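Local coordinates for protein aminotransferase AspB (Helicobacter pylori 26695, PDB 3EZS) that probably transfers amino groups using pyridoxal 5'-phosphate, as a member of the class I and II aminotransferase family, at residues A[163-168]-A[309-314]. Residues are numbered along the deposited sequence; the frame is centred on the assembly and turned at random.
Sequences PNNPTG and SFYVYL
Asn165 lays its carboxamide over the CE2-CZ rim of one face of the Tyr311 ring, toward the hydroxyl end, the amide and ring planes only 20° apart. CG is anti to the backbone N (chi1 171°), which carries the amide out to the ring: OD1 sits above the rim, 3.7 Å from Tyr311 CE2, and ND2 comes within 3.5 Å of Tyr311 OH, a contact rather than a bond. Phe310 CD1 lies over the opposite face.

Two residues further along each segment, the methyl of Thr167 makes a CH-pi contact with Tyr313: CG2 stands 3.9 Å from the ring centroid and 7° off the ring normal. Pro166, which follows a cis peptide bond, packs alongside, its CG 3.9 Å from Tyr313 CE1.

The turn is braced largely by Asn164. Its OD1 accepts from Thr167 N (3.1 Å), an Asx motif, and, from the opposite face of the carbonyl plane, Thr167 OG1 (2.7 Å); its O accepts from Gly168 N (2.8 Å). The strand is braced by neighbouring strand 349-353 and by Ser309 OG, which takes the Tyr311 amide in an ST turn and rests against Gly168 CA.

In class I and II aminotransferases the PNNPTG loop lies beside the cofactor pocket, consistent with the 1,2-ethanediol bound near Asn165; Arg351 probably matches the arginine that binds the substrate carboxylate in relatives. Ring faces, a methyl and an amide meet directly, while Arg351 NH1 and Tyr196 OH satisfy Asn165 OD1 and Tyr311 OH, consistent with shape rather than direct polar bonds matching the segments.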
ATOM      1  N   PRO A 163      18.906   5.173 -15.008  1.00 39.92           N
ATOM      2  CA  PRO A 163      20.137   5.437 -14.234  1.00 39.27           C
ATOM      3  C   PRO A 163      20.160   4.737 -12.882  1.00 38.93           C
ATOM      4  O   PRO A 163      19.109   4.529 -12.249  1.00 38.41           O
ATOM      5  CB  PRO A 163      20.144   6.965 -14.081  1.00 41.66           C
ATOM      6  CG  PRO A 163      19.277   7.461 -15.210  1.00 38.82           C
ATOM      7  CD  PRO A 163      18.220   6.424 -15.375  1.00 41.67           C
ATOM      8  N   ASN A 164      21.369   4.377 -12.461  1.00 39.17           N
ATOM      9  CA  ASN A 164      21.587   3.577 -11.275  1.00 38.67           C
ATOM     10  C   ASN A 164      21.849   4.309  -9.957  1.00 39.64           C
ATOM     11  O   ASN A 164      22.626   5.280  -9.896  1.00 38.60           O
ATOM     12  CB  ASN A 164      22.791   2.659 -11.552  1.00 41.54           C
ATOM     13  CG  ASN A 164      23.068   1.663 -10.419  1.00 40.56           C
ATOM     14  OD1 ASN A 164      24.059   1.790  -9.711  1.00 38.24           O
ATOM     15  ND2 ASN A 164      22.172   0.700 -10.230  1.00 37.32           N
ATOM     16  N   ASN A 165      21.191   3.810  -8.913  1.00 37.35           N
ATOM     17  CA  ASN A 165      21.487   4.165  -7.533  1.00 40.23           C
ATOM     18  C   ASN A 165      22.284   2.936  -7.070  1.00 40.26           C
ATOM     19  O   ASN A 165      21.749   1.834  -7.076  1.00 43.34           O
ATOM     20  CB  ASN A 165      20.216   4.323  -6.695  1.00 42.08           C
ATOM     21  CG  ASN A 165      20.499   4.487  -5.204  1.00 41.91           C
ATOM     22  OD1 ASN A 165      21.647   4.614  -4.769  1.00 40.28           O
ATOM     23  ND2 ASN A 165      19.441   4.467  -4.413  1.00 40.84           N
ATOM     24  N   PRO A 166      23.530   3.114  -6.596  1.00 40.30           N
ATOM     25  CA  PRO A 166      24.330   4.309  -6.307  1.00 38.47           C
ATOM     26  C   PRO A 166      25.420   4.795  -7.291  1.00 39.58           C
ATOM     27  O   PRO A 166      26.076   5.810  -7.000  1.00 39.39           O
ATOM     28  CB  PRO A 166      25.056   3.854  -5.046  1.00 36.64           C
ATOM     29  CG  PRO A 166      25.419   2.456  -5.384  1.00 41.61           C
ATOM     30  CD  PRO A 166      24.287   1.901  -6.235  1.00 40.31           C
ATOM     31  N   THR A 167      25.639   4.105  -8.404  1.00 38.55           N
ATOM     32  CA  THR A 167      26.768   4.437  -9.283  1.00 38.68           C
ATOM     33  C   THR A 167      26.509   5.500 -10.339  1.00 40.12           C
ATOM     34  O   THR A 167      27.453   6.056 -10.897  1.00 37.90           O
ATOM     35  CB  THR A 167      27.252   3.189 -10.048  1.00 39.09           C
ATOM     36  OG1 THR A 167      26.244   2.777 -10.971  1.00 39.50           O
ATOM     37  CG2 THR A 167      27.629   2.019  -9.101  1.00 34.73           C
ATOM     38  N   GLY A 168      25.238   5.751 -10.652  1.00 39.88           N
ATOM     39  CA  GLY A 168      24.883   6.660 -11.724  1.00 38.60           C
ATOM     40  C   GLY A 168      24.971   6.029 -13.112  1.00 39.74           C
ATOM     41  O   GLY A 168      24.555   6.648 -14.097  1.00 40.63           O
ATOM     42  N   SER A 309      21.428  10.716 -12.607  1.00 38.03           N
ATOM     43  CA  SER A 309      21.140  10.547 -11.176  1.00 38.96           C
ATOM     44  C   SER A 309      21.683  11.794 -10.478  1.00 38.45           C
ATOM     45  O   SER A 309      22.165  12.692 -11.139  1.00 37.29           O
ATOM     46  CB  SER A 309      21.751   9.257 -10.576  1.00 39.78           C
ATOM     47  OG  SER A 309      23.081   9.448 -10.066  1.00 40.71           O
ATOM     48  N   PHE A 310      21.563  11.857  -9.158  1.00 38.20           N
ATOM     49  CA  PHE A 310      22.160  12.943  -8.396  1.00 37.57           C
ATOM     50  C   PHE A 310      23.237  12.429  -7.409  1.00 38.39           C
ATOM     51  O   PHE A 310      23.556  13.092  -6.405  1.00 38.29           O
ATOM     52  CB  PHE A 310      21.095  13.828  -7.720  1.00 40.56           C
ATOM     53  CG  PHE A 310      20.064  13.097  -6.878  1.00 36.82           C
ATOM     54  CD1 PHE A 310      20.422  12.230  -5.865  1.00 40.28           C
ATOM     55  CD2 PHE A 310      18.715  13.398  -7.030  1.00 44.03           C
ATOM     56  CE1 PHE A 310      19.463  11.618  -5.075  1.00 42.91           C
ATOM     57  CE2 PHE A 310      17.756  12.791  -6.234  1.00 41.58           C
ATOM     58  CZ  PHE A 310      18.138  11.902  -5.259  1.00 41.52           C
ATOM     59  N   TYR A 311      23.818  11.262  -7.715  1.00 37.18           N
ATOM     60  CA  TYR A 311      24.853  10.668  -6.876  1.00 38.13           C
ATOM     61  C   TYR A 311      26.273  10.852  -7.410  1.00 39.00           C
ATOM     62  O   TYR A 311      26.479  11.119  -8.603  1.00 38.93           O
ATOM     63  CB  TYR A 311      24.621   9.163  -6.680  1.00 39.74           C
ATOM     64  CG  TYR A 311      23.275   8.832  -6.094  1.00 40.69           C
ATOM     65  CD1 TYR A 311      22.969   9.167  -4.781  1.00 44.78           C
ATOM     66  CD2 TYR A 311      22.295   8.210  -6.859  1.00 45.23           C
ATOM     67  CE1 TYR A 311      21.716   8.890  -4.248  1.00 43.79           C
ATOM     68  CE2 TYR A 311      21.046   7.927  -6.331  1.00 40.71           C
ATOM     69  CZ  TYR A 311      20.760   8.287  -5.029  1.00 40.17           C
ATOM     70  OH  TYR A 311      19.512   8.015  -4.498  1.00 43.07           O
ATOM     71  N   VAL A 312      27.228  10.731  -6.487  1.00 39.47           N
ATOM     72  CA  VAL A 312      28.649  10.645  -6.789  1.00 38.46           C
ATOM     73  C   VAL A 312      29.096   9.364  -6.085  1.00 39.68           C
ATOM     74  O   VAL A 312      28.883   9.225  -4.879  1.00 40.56           O
ATOM     75  CB  VAL A 312      29.459  11.821  -6.253  1.00 39.52           C
ATOM     76  CG1 VAL A 312      30.953  11.626  -6.565  1.00 37.39           C
ATOM     77  CG2 VAL A 312      28.927  13.154  -6.831  1.00 40.56           C
ATOM     78  N   TYR A 313      29.654   8.418  -6.849  1.00 38.48           N
ATOM     79  CA  TYR A 313      30.170   7.140  -6.334  1.00 39.75           C
ATOM     80  C   TYR A 313      31.673   7.394  -6.214  1.00 39.78           C
ATOM     81  O   TYR A 313      32.428   7.176  -7.165  1.00 39.58           O
ATOM     82  CB  TYR A 313      29.810   6.015  -7.327  1.00 40.93           C
ATOM     83  CG  TYR A 313      29.949   4.606  -6.805  1.00 41.64           C
ATOM     84  CD1 TYR A 313      29.161   4.146  -5.744  1.00 43.00           C
ATOM     85  CD2 TYR A 313      30.825   3.714  -7.394  1.00 44.77           C
ATOM     86  CE1 TYR A 313      29.281   2.839  -5.271  1.00 39.37           C
ATOM     87  CE2 TYR A 313      30.945   2.403  -6.930  1.00 41.54           C
ATOM     88  CZ  TYR A 313      30.174   1.971  -5.875  1.00 42.40           C
ATOM     89  OH  TYR A 313      30.316   0.660  -5.435  1.00 43.03           O
ATOM     90  N   LEU A 314      32.080   7.900  -5.049  1.00 39.00           N
ATOM     91  CA  LEU A 314      33.439   8.413  -4.823  1.00 38.11           C
ATOM     92  C   LEU A 314      34.487   7.388  -4.362  1.00 37.92           C
ATOM     93  O   LEU A 314      34.349   6.829  -3.277  1.00 37.54           O
ATOM     94  CB  LEU A 314      33.363   9.557  -3.805  1.00 38.36           C
ATOM     95  CG  LEU A 314      34.554  10.510  -3.647  1.00 38.32           C
ATOM     96  CD1 LEU A 314      34.716  11.395  -4.882  1.00 38.56           C
ATOM     97  CD2 LEU A 314      34.350  11.366  -2.387  1.00 38.39           C
TER